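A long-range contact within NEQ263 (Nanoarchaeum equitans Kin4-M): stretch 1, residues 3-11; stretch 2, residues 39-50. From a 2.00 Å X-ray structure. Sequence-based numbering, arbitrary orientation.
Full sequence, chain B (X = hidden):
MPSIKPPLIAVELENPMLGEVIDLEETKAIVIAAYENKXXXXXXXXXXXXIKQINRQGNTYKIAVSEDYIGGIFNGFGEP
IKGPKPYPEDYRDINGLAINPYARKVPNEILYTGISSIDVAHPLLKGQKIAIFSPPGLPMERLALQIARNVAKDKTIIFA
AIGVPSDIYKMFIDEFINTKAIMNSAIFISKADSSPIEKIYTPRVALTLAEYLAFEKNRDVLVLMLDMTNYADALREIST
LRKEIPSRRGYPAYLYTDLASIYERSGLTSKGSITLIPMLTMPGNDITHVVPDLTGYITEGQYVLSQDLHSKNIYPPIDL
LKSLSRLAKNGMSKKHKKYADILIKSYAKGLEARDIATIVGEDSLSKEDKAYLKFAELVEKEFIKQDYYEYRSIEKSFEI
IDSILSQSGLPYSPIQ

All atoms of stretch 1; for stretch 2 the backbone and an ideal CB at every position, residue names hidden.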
# COMPACT_ATOMS: atom_id res chain seq x y z
N SER B 3 -9.09 7.86 -36.06
CA SER B 3 -9.21 6.74 -35.13
C SER B 3 -10.55 6.73 -34.42
O SER B 3 -11.08 7.78 -34.05
CB SER B 3 -8.08 6.79 -34.10
OG SER B 3 -6.81 6.68 -34.73
N ILE B 4 -11.11 5.54 -34.23
CA ILE B 4 -12.30 5.37 -33.40
C ILE B 4 -12.12 4.21 -32.42
O ILE B 4 -11.83 3.09 -32.82
CB ILE B 4 -13.57 5.05 -34.22
CG1 ILE B 4 -13.49 5.61 -35.64
CG2 ILE B 4 -14.81 5.56 -33.50
CD1 ILE B 4 -14.65 5.17 -36.53
N LYS B 5 -12.27 4.51 -31.14
CA LYS B 5 -12.57 3.49 -30.14
C LYS B 5 -13.49 4.14 -29.11
O LYS B 5 -13.01 4.72 -28.14
CB LYS B 5 -11.32 2.92 -29.48
CG LYS B 5 -11.66 1.78 -28.52
CD LYS B 5 -10.43 1.04 -28.03
CE LYS B 5 -10.85 -0.11 -27.12
NZ LYS B 5 -11.68 0.36 -25.98
N PRO B 6 -14.81 4.04 -29.35
CA PRO B 6 -15.85 4.73 -28.58
C PRO B 6 -15.63 4.65 -27.08
O PRO B 6 -15.27 3.58 -26.57
CB PRO B 6 -17.12 3.97 -28.97
CG PRO B 6 -16.84 3.48 -30.35
CD PRO B 6 -15.38 3.14 -30.37
N PRO B 7 -15.84 5.76 -26.36
CA PRO B 7 -16.35 7.03 -26.91
C PRO B 7 -15.26 7.94 -27.49
O PRO B 7 -15.54 9.12 -27.72
CB PRO B 7 -16.97 7.70 -25.68
CG PRO B 7 -16.09 7.24 -24.56
CD PRO B 7 -15.65 5.84 -24.90
N LEU B 8 -14.06 7.42 -27.72
CA LEU B 8 -12.95 8.27 -28.17
C LEU B 8 -12.73 8.25 -29.68
O LEU B 8 -12.72 7.19 -30.31
CB LEU B 8 -11.65 7.89 -27.46
CG LEU B 8 -10.44 8.78 -27.75
CD1 LEU B 8 -10.66 10.17 -27.20
CD2 LEU B 8 -9.15 8.19 -27.20
N ILE B 9 -12.55 9.44 -30.25
CA ILE B 9 -12.08 9.56 -31.63
C ILE B 9 -10.84 10.44 -31.70
O ILE B 9 -10.73 11.44 -30.98
CB ILE B 9 -13.18 10.10 -32.59
CG1 ILE B 9 -13.61 11.52 -32.20
CG2 ILE B 9 -14.38 9.17 -32.62
CD1 ILE B 9 -14.62 12.14 -33.17
N ALA B 10 -9.89 10.05 -32.55
CA ALA B 10 -8.72 10.88 -32.83
C ALA B 10 -8.91 11.48 -34.22
O ALA B 10 -9.24 10.76 -35.17
CB ALA B 10 -7.45 10.07 -32.77
N VAL B 11 -8.69 12.78 -34.33
CA VAL B 11 -9.07 13.48 -35.55
C VAL B 11 -8.13 14.63 -35.93
O VAL B 11 -7.51 15.25 -35.07
CB VAL B 11 -10.54 13.95 -35.45
CG1 VAL B 11 -10.66 15.45 -35.61
CG2 VAL B 11 -11.39 13.21 -36.46
N UNK B 39 -6.30 16.35 -32.76
CA UNK B 39 -7.30 16.50 -31.71
C UNK B 39 -7.84 15.16 -31.24
O UNK B 39 -7.96 14.21 -32.02
CB UNK B 39 -8.45 17.38 -32.20
N UNK B 40 -8.17 15.08 -29.95
CA UNK B 40 -8.90 13.94 -29.41
C UNK B 40 -10.28 14.44 -29.03
O UNK B 40 -10.42 15.52 -28.45
CB UNK B 40 -8.18 13.31 -28.21
N UNK B 41 -11.31 13.66 -29.35
CA UNK B 41 -12.68 14.07 -29.04
C UNK B 41 -13.49 12.96 -28.38
O UNK B 41 -13.26 11.78 -28.62
CB UNK B 41 -13.39 14.53 -30.32
N UNK B 42 -14.44 13.36 -27.54
CA UNK B 42 -15.33 12.42 -26.87
C UNK B 42 -16.73 12.49 -27.44
O UNK B 42 -17.37 13.54 -27.43
CB UNK B 42 -15.36 12.69 -25.36
N UNK B 43 -17.22 11.35 -27.94
CA UNK B 43 -18.55 11.27 -28.52
C UNK B 43 -19.64 11.48 -27.47
O UNK B 43 -19.49 11.04 -26.32
CB UNK B 43 -18.74 9.92 -29.21
N UNK B 44 -20.71 12.15 -27.86
CA UNK B 44 -21.87 12.35 -26.99
C UNK B 44 -22.55 11.02 -26.70
O UNK B 44 -23.00 10.78 -25.58
CB UNK B 44 -22.86 13.32 -27.63
N UNK B 45 -22.61 10.15 -27.70
CA UNK B 45 -23.27 8.86 -27.56
C UNK B 45 -22.72 7.81 -28.52
O UNK B 45 -21.74 8.06 -29.22
CB UNK B 45 -24.78 9.02 -27.78
N UNK B 46 -23.36 6.65 -28.54
CA UNK B 46 -22.96 5.54 -29.39
C UNK B 46 -22.87 5.97 -30.85
O UNK B 46 -23.83 6.50 -31.42
CB UNK B 46 -23.94 4.38 -29.24
N UNK B 47 -21.69 5.78 -31.44
CA UNK B 47 -21.44 6.15 -32.82
C UNK B 47 -20.56 5.10 -33.49
O UNK B 47 -19.73 4.46 -32.83
CB UNK B 47 -20.79 7.53 -32.90
N UNK B 48 -20.74 4.92 -34.79
CA UNK B 48 -20.17 3.80 -35.51
C UNK B 48 -19.83 4.22 -36.94
O UNK B 48 -18.95 3.66 -37.59
CB UNK B 48 -21.13 2.61 -35.51
N UNK B 49 -20.53 5.25 -37.41
CA UNK B 49 -20.27 5.81 -38.72
C UNK B 49 -18.86 6.35 -38.87
O UNK B 49 -18.08 6.37 -37.91
CB UNK B 49 -21.28 6.92 -39.01
N UNK B 50 -18.51 6.77 -40.08
CA UNK B 50 -17.18 7.29 -40.35
C UNK B 50 -16.96 8.67 -39.74
O UNK B 50 -17.91 9.32 -39.29
CB UNK B 50 -16.94 7.35 -41.86

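Stretch 1 is a hairpin: strand 3-5 turns through Pro6 and Pro7, joined by a cis peptide, into strand 8-11. Positions 39 to 43 run antiparallel to that second strand.

Position 39 forms a hydrogen-bonded pair with Val11. Its N donates to Val11 O and Val11 N donates to its O, both at 2.8 Å. The ideal CB lies on the sheet face of Ile9 and Val11, 3.7 Å from Val11 O. An apolar residue, small or beta-branched, would suit. It is Ala39.

Position 40 is a non-hydrogen-bonded pair with Ala10, and its CB points to the face of Leu8 and Ala10. Ala10 leaves space there, and the ideal CB is 4.1 Å from Leu8 CD1. Leucine, isoleucine, valine or methionine would fit. The residue is Leu40. With chi1 m, it brings CD2 to 3.8 Å from Ala10 CB.

Position 41 pairs with Ile9 through two hydrogen bonds: its N to Ile9 O, 2.8 Å, and Ile9 N to its O, 2.9 Å. The ideal CB already lies 3.6 Å from Ile9 CG1. A small residue such as alanine, serine or glycine suits this close approach. It is Ala41, whose methyl packs on Ile9.

Position 42 returns to the face of Leu8. Its CA makes a CA-H...O contact with Pro7 O at 3.4 Å. Leu8 and the Pro7 ring offer apolar surface, so a medium or large aliphatic is expected. Leu42 places CD2 4.1 Å from both Leu8 CD1 and Pro7 CG.

Position 43 ends the ladder: its N donates to Pro7 O at 2.8 Å, almost straight at 174°. The CB points sideways, 3.6 Å from Pro7 O, and Ile9 CG2 is within reach of a longer chain. Leucine, isoleucine or methionine would serve. Leu43 has chi1 m and sets CD1 4.0 Å from Ile9 CG2.

Positions 44, 45 and 46 direct CB away from stretch 1, which therefore hardly restricts them. They are Phe44, Asp45 and Tyr46.

Position 47 points sideways, with no stretch 1 atom within 5.5 Å of its ideal CB. There is room for a large side chain. It is Tyr47, whose OH donates to the backbone O of position 50 at 2.7 Å. Its backbone O lies 3.9 Å from Pro6 CG.

Position 48 points away and many residues would do; it is Thr48. At position 49 the ideal CB points away with no stretch 1 atom within 5.5 Å, and phi/psi of -61/174 is open to most residues, so stretch 1 does not require glycine. It is Gly49; its O, 3.9 Å from Ile4 CD1, has no hydrogen-bond partner. Position 50 also points away, a place for a polar residue among others, and holds Glu50.

Stretch 2 39-50: ALALLFDYYTGE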
# COMPACT_ATOMS: atom_id res chain seq x y z
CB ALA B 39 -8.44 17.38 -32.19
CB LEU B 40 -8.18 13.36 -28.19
CG LEU B 40 -6.77 12.79 -28.37
CD1 LEU B 40 -6.28 12.11 -27.10
CD2 LEU B 40 -6.72 11.83 -29.54
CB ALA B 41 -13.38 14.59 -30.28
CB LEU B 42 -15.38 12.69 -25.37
CG LEU B 42 -14.18 12.23 -24.54
CD1 LEU B 42 -14.42 12.48 -23.07
CD2 LEU B 42 -13.94 10.76 -24.79
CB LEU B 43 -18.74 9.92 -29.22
CG LEU B 43 -17.76 9.64 -30.36
CD1 LEU B 43 -17.85 8.20 -30.82
CD2 LEU B 43 -18.03 10.58 -31.52
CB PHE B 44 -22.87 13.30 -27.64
CG PHE B 44 -22.57 14.76 -27.41
CD1 PHE B 44 -21.27 15.23 -27.46
CD2 PHE B 44 -23.60 15.66 -27.18
CE1 PHE B 44 -20.99 16.57 -27.25
CE2 PHE B 44 -23.33 17.00 -26.97
CZ PHE B 44 -22.03 17.46 -27.01
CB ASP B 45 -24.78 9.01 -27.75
CG ASP B 45 -25.13 9.87 -28.94
OD1 ASP B 45 -24.29 10.00 -29.86
OD2 ASP B 45 -26.25 10.42 -28.97
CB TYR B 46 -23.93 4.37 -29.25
CG TYR B 46 -23.52 3.12 -30.01
CD1 TYR B 46 -22.51 2.30 -29.52
CD2 TYR B 46 -24.13 2.77 -31.20
CE1 TYR B 46 -22.13 1.16 -30.21
CE2 TYR B 46 -23.76 1.64 -31.89
CZ TYR B 46 -22.75 0.84 -31.39
OH TYR B 46 -22.38 -0.29 -32.07
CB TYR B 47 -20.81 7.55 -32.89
CG TYR B 47 -20.67 8.11 -34.29
CD1 TYR B 47 -21.79 8.50 -35.01
CD2 TYR B 47 -19.43 8.27 -34.87
CE1 TYR B 47 -21.67 9.02 -36.28
CE2 TYR B 47 -19.29 8.79 -36.14
CZ TYR B 47 -20.42 9.17 -36.84
OH TYR B 47 -20.29 9.69 -38.11
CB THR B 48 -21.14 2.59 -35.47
OG1 THR B 48 -20.90 1.83 -34.28
CG2 THR B 48 -21.00 1.69 -36.68
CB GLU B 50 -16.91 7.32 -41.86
CG GLU B 50 -18.17 7.27 -42.73
CD GLU B 50 -18.97 8.56 -42.68
OE1 GLU B 50 -18.45 9.58 -42.19
OE2 GLU B 50 -20.13 8.55 -43.14
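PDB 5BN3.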